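Sensory box/GGDEF domain protein (Colwellia psychrerythraea, PDB 3LYX) is probably a multidomain signalling protein that couples a sensory PAS domain, the part described here, to a GGDEF domain of the diguanylate cyclase family. Local coordinates at residues A10-F13 with D14-D18; S66-I69 with S70-N74. All coordinates share one frame; numbering follows the deposited sequence.

Two local contacts of one PAS domain illustrate how backbone carbonyls are used where a helix runs out and where it runs on. Interaction 1 (residues 10-18) lies at the end of the N-terminal helix 3-11, where the chain turns toward the first strand of the five-stranded antiparallel sheet and meets a second subunit. Interaction 2 (residues 66-74) comes later in the chain, wholly inside helix 61-75, which leads to the edge strand 78-85. Their centres are 26 Å apart on opposite sides of the chain's centre, with about 17 Å between nearest atoms, so they do not touch. Interaction 1 pairs one carbonyl with two amides; interaction 2 repeats one i to i+4 bond four times.

Interaction 1: A10-F13 with D14-D18; sequences AKAF and DYVFD
With its CG anti to the carbonyl carbon (chi1 -68°), Tyr15 turns its ring back toward Lys11, whose own chain bends at chi2 (77°) and runs obliquely across to meet it. The methylene carbon CE of Lys11 lies 3.6 Å from CE2 of Tyr15, while the backbone O of Lys11 comes to the ring edge, near its plane, 3.1 Å from CD2 of Tyr15. The backbone turns between these two residues. The carbonyl O of Ala12 accepts two amides: Tyr15 N at 2.8 Å, from above the carbonyl plane, and Val16 N at 3.1 Å, less straight at its hydrogen (138°) but nearly in line with the C=O bond. The CG1 methyl of Val16 lies beside Ala12 O and makes an apolar contact with Ala12 CB at 4.2 Å. A water donates to both Phe13 O and Val16 O, and Asn33 also reaches Phe13 O. Asp14 directs OD1 to the backbone N of Lys34, tying the turn to the start of helix 34-40. From the second subunit, Val99 packs on Tyr15 and Leu112 on Lys11. With an alanine at Tyr15 the ring is gone, and the Lys11 chain would probably be freer to turn, with a gap opened beside Val99 of that subunit. Two N-H groups on Ala12 O thus close the turn through the main chain, while water, Asn33 and Lys34 meet polar groups around it.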
loop_
_atom_site.group_PDB
_atom_site.type_symbol
_atom_site.label_atom_id
_atom_site.label_comp_id
_atom_site.label_asym_id
_atom_site.label_seq_id
_atom_site.Cartn_x
_atom_site.Cartn_y
_atom_site.Cartn_z
ATOM N N ALA B 10 8.744 -1.301 -4.083
ATOM C CA ALA B 10 7.955 -2.359 -4.706
ATOM C C ALA B 10 7.674 -3.448 -3.671
ATOM O O ALA B 10 6.628 -4.100 -3.697
ATOM C CB ALA B 10 8.709 -2.942 -5.897
ATOM N N LYS B 11 8.614 -3.629 -2.752
ATOM C CA LYS B 11 8.481 -4.627 -1.695
ATOM C C LYS B 11 7.163 -4.485 -0.931
ATOM O O LYS B 11 6.512 -5.481 -0.616
ATOM C CB LYS B 11 9.661 -4.500 -0.725
ATOM C CG LYS B 11 9.572 -5.347 0.535
ATOM C CD LYS B 11 9.895 -6.805 0.274
ATOM C CE LYS B 11 10.122 -7.537 1.593
ATOM N NZ LYS B 11 10.641 -8.918 1.399
ATOM N N ALA B 12 6.767 -3.248 -0.632
ATOM C CA ALA B 12 5.530 -3.006 0.108
ATOM C C ALA B 12 4.295 -3.529 -0.627
ATOM O O ALA B 12 3.266 -3.834 -0.008
ATOM C CB ALA B 12 5.373 -1.513 0.390
ATOM N N PHE B 13 4.409 -3.629 -1.947
ATOM C CA PHE B 13 3.321 -4.098 -2.805
ATOM C C PHE B 13 2.490 -5.241 -2.220
ATOM O O PHE B 13 1.283 -5.102 -2.031
ATOM C CB PHE B 13 3.888 -4.527 -4.159
ATOM C CG PHE B 13 2.842 -4.810 -5.201
ATOM C CD1 PHE B 13 2.088 -3.777 -5.744
ATOM C CD2 PHE B 13 2.645 -6.106 -5.673
ATOM C CE1 PHE B 13 1.154 -4.028 -6.747
ATOM C CE2 PHE B 13 1.713 -6.368 -6.678
ATOM C CZ PHE B 13 0.967 -5.326 -7.215
ATOM N N ASP B 14 3.118 -6.374 -1.931
ATOM C CA ASP B 14 2.358 -7.493 -1.386
ATOM C C ASP B 14 2.160 -7.499 0.124
ATOM O O ASP B 14 1.722 -8.503 0.683
ATOM C CB ASP B 14 2.958 -8.834 -1.826
ATOM C CG ASP B 14 2.459 -9.273 -3.202
ATOM O OD1 ASP B 14 1.245 -9.134 -3.466
ATOM O OD2 ASP B 14 3.276 -9.761 -4.013
ATOM N N TYR B 15 2.457 -6.380 0.780
ATOM C CA TYR B 15 2.285 -6.301 2.228
ATOM C C TYR B 15 1.242 -5.289 2.687
ATOM O O TYR B 15 0.766 -5.364 3.812
ATOM C CB TYR B 15 3.628 -6.013 2.898
ATOM C CG TYR B 15 4.579 -7.177 2.781
ATOM C CD1 TYR B 15 4.351 -8.354 3.488
ATOM C CD2 TYR B 15 5.690 -7.112 1.948
ATOM C CE1 TYR B 15 5.206 -9.439 3.372
ATOM C CE2 TYR B 15 6.551 -8.193 1.823
ATOM C CZ TYR B 15 6.302 -9.354 2.543
ATOM O OH TYR B 15 7.165 -10.421 2.455
ATOM N N VAL B 16 0.880 -4.347 1.824
ATOM C CA VAL B 16 -0.120 -3.351 2.193
ATOM C C VAL B 16 -1.529 -3.953 2.250
ATOM O O VAL B 16 -1.797 -4.996 1.650
ATOM C CB VAL B 16 -0.113 -2.160 1.197
ATOM C CG1 VAL B 16 1.246 -1.459 1.229
ATOM C CG2 VAL B 16 -0.423 -2.658 -0.224
ATOM N N PHE B 17 -2.424 -3.301 2.982
ATOM C CA PHE B 17 -3.797 -3.770 3.100
ATOM C C PHE B 17 -4.569 -3.289 1.876
ATOM O O PHE B 17 -5.600 -3.850 1.512
ATOM C CB PHE B 17 -4.440 -3.218 4.369
ATOM C CG PHE B 17 -5.890 -3.585 4.528
ATOM C CD1 PHE B 17 -6.285 -4.922 4.587
ATOM C CD2 PHE B 17 -6.863 -2.592 4.635
ATOM C CE1 PHE B 17 -7.635 -5.268 4.752
ATOM C CE2 PHE B 17 -8.212 -2.923 4.800
ATOM C CZ PHE B 17 -8.599 -4.267 4.860
ATOM N N ASP B 18 -4.060 -2.227 1.266
ATOM C CA ASP B 18 -4.651 -1.655 0.065
ATOM C C ASP B 18 -4.655 -2.673 -1.068
ATOM O O ASP B 18 -3.679 -3.383 -1.267
ATOM C CB ASP B 18 -3.830 -0.450 -0.386
ATOM C CG ASP B 18 -3.832 0.667 0.630
ATOM O OD1 ASP B 18 -4.613 1.623 0.431
ATOM O OD2 ASP B 18 -3.059 0.574 1.624
HETATM O O HOH W 1 -0.684 -6.602 -0.662
#

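Interaction 2: S66-I69 with S70-N74; sequences SEVI and SAVEN
Ile69 and Glu73, one helical turn apart, meet on the solvent-facing side of helix 61-75 through CG2 of Ile69 and the carboxylate carbon CD of Glu73, 3.8 Å apart. Ile69 CG2 stands anti to the backbone N, whereas Glu73 sets CG beside its own N (chi1 -61°) and tightly over the preceding turn, 3.0 Å from Ile69 O, and the chain is extended beyond CG. Both residues are exposed: a methyl beside a carboxylate, with no charge partner between the two segments. The backbone is tight as well, a regular run of alpha-helical i to i+4 bonds in which Ser66, Glu67, Val68 and Ile69 each offer a carbonyl to the amide four residues on. Ala71 N to Glu67 O is the shortest of these bonds at 2.7 Å; Val72 N to Val68 O, at 2.8 Å, is the straightest, with 167° at the hydrogen. In the PAS fold such a helix lies beside the antiparallel sheet, and here Val68 and Ala71 pack on Trp78 of strand 78-85, while Val68 also touches Cys98 and Val72 touches Pro100 of strand 91-102. On that inner side Val68 CG1 comes only within 4.3 Å of Val72 CG2, a wider and looser apolar contact along the helix. Back toward solvent, the OG of exposed Ser66 bonds to Glu62 O one turn earlier.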
loop_
_atom_site.group_PDB
_atom_site.type_symbol
_atom_site.label_atom_id
_atom_site.label_comp_id
_atom_site.label_asym_id
_atom_site.label_seq_id
_atom_site.Cartn_x
_atom_site.Cartn_y
_atom_site.Cartn_z
ATOM N N SER B 66 -16.335 5.489 -18.176
ATOM C CA SER B 66 -16.452 6.823 -18.763
ATOM C C SER B 66 -16.052 7.906 -17.781
ATOM O O SER B 66 -15.450 8.905 -18.164
ATOM C CB SER B 66 -17.885 7.093 -19.242
ATOM O OG SER B 66 -18.270 6.179 -20.253
ATOM N N GLU B 67 -16.394 7.715 -16.513
ATOM C CA GLU B 67 -16.057 8.693 -15.487
ATOM C C GLU B 67 -14.547 8.683 -15.214
ATOM O O GLU B 67 -13.939 9.737 -15.007
ATOM C CB GLU B 67 -16.837 8.394 -14.202
ATOM C CG GLU B 67 -18.364 8.499 -14.341
ATOM C CD GLU B 67 -18.835 9.891 -14.761
ATOM O OE1 GLU B 67 -18.399 10.880 -14.139
ATOM O OE2 GLU B 67 -19.644 9.998 -15.707
ATOM N N VAL B 68 -13.947 7.496 -15.229
ATOM C CA VAL B 68 -12.509 7.361 -14.995
ATOM C C VAL B 68 -11.724 8.116 -16.063
ATOM O O VAL B 68 -10.899 8.982 -15.750
ATOM C CB VAL B 68 -12.070 5.874 -15.011
ATOM C CG1 VAL B 68 -10.554 5.773 -14.861
ATOM C CG2 VAL B 68 -12.754 5.122 -13.887
ATOM N N ILE B 69 -11.994 7.782 -17.323
ATOM C CA ILE B 69 -11.332 8.428 -18.452
ATOM C C ILE B 69 -11.553 9.935 -18.373
ATOM O O ILE B 69 -10.611 10.729 -18.495
ATOM C CB ILE B 69 -11.895 7.904 -19.806
ATOM C CG1 ILE B 69 -11.272 6.550 -20.150
ATOM C CG2 ILE B 69 -11.604 8.904 -20.927
ATOM C CD1 ILE B 69 -11.499 5.475 -19.116
ATOM N N SER B 70 -12.807 10.323 -18.164
ATOM C CA SER B 70 -13.162 11.729 -18.076
ATOM C C SER B 70 -12.395 12.436 -16.964
ATOM O O SER B 70 -11.860 13.529 -17.161
ATOM C CB SER B 70 -14.667 11.873 -17.833
ATOM O OG SER B 70 -15.052 13.232 -17.867
ATOM N N ALA B 71 -12.349 11.812 -15.792
ATOM C CA ALA B 71 -11.650 12.388 -14.649
ATOM C C ALA B 71 -10.147 12.512 -14.913
ATOM O O ALA B 71 -9.539 13.543 -14.622
ATOM C CB ALA B 71 -11.900 11.539 -13.405
ATOM N N VAL B 72 -9.551 11.461 -15.465
ATOM C CA VAL B 72 -8.122 11.458 -15.766
ATOM C C VAL B 72 -7.750 12.540 -16.788
ATOM O O VAL B 72 -6.742 13.232 -16.623
ATOM C CB VAL B 72 -7.677 10.061 -16.272
ATOM C CG1 VAL B 72 -6.239 10.103 -16.775
ATOM C CG2 VAL B 72 -7.796 9.047 -15.134
ATOM N N GLU B 73 -8.569 12.701 -17.827
ATOM C CA GLU B 73 -8.311 13.715 -18.851
ATOM C C GLU B 73 -8.345 15.128 -18.268
ATOM O O GLU B 73 -7.594 15.997 -18.699
ATOM C CB GLU B 73 -9.354 13.649 -19.972
ATOM C CG GLU B 73 -9.440 12.348 -20.748
ATOM C CD GLU B 73 -10.451 12.442 -21.889
ATOM O OE1 GLU B 73 -11.594 12.885 -21.638
ATOM O OE2 GLU B 73 -10.107 12.079 -23.036
ATOM N N ASN B 74 -9.226 15.352 -17.299
ATOM C CA ASN B 74 -9.373 16.664 -16.676
ATOM C C ASN B 74 -8.423 16.930 -15.519
ATOM O O ASN B 74 -7.706 17.929 -15.519
ATOM C CB ASN B 74 -10.804 16.853 -16.165
ATOM C CG ASN B 74 -11.814 17.020 -17.282
ATOM O OD1 ASN B 74 -13.021 16.953 -17.047
ATOM N ND2 ASN B 74 -11.333 17.249 -18.498
#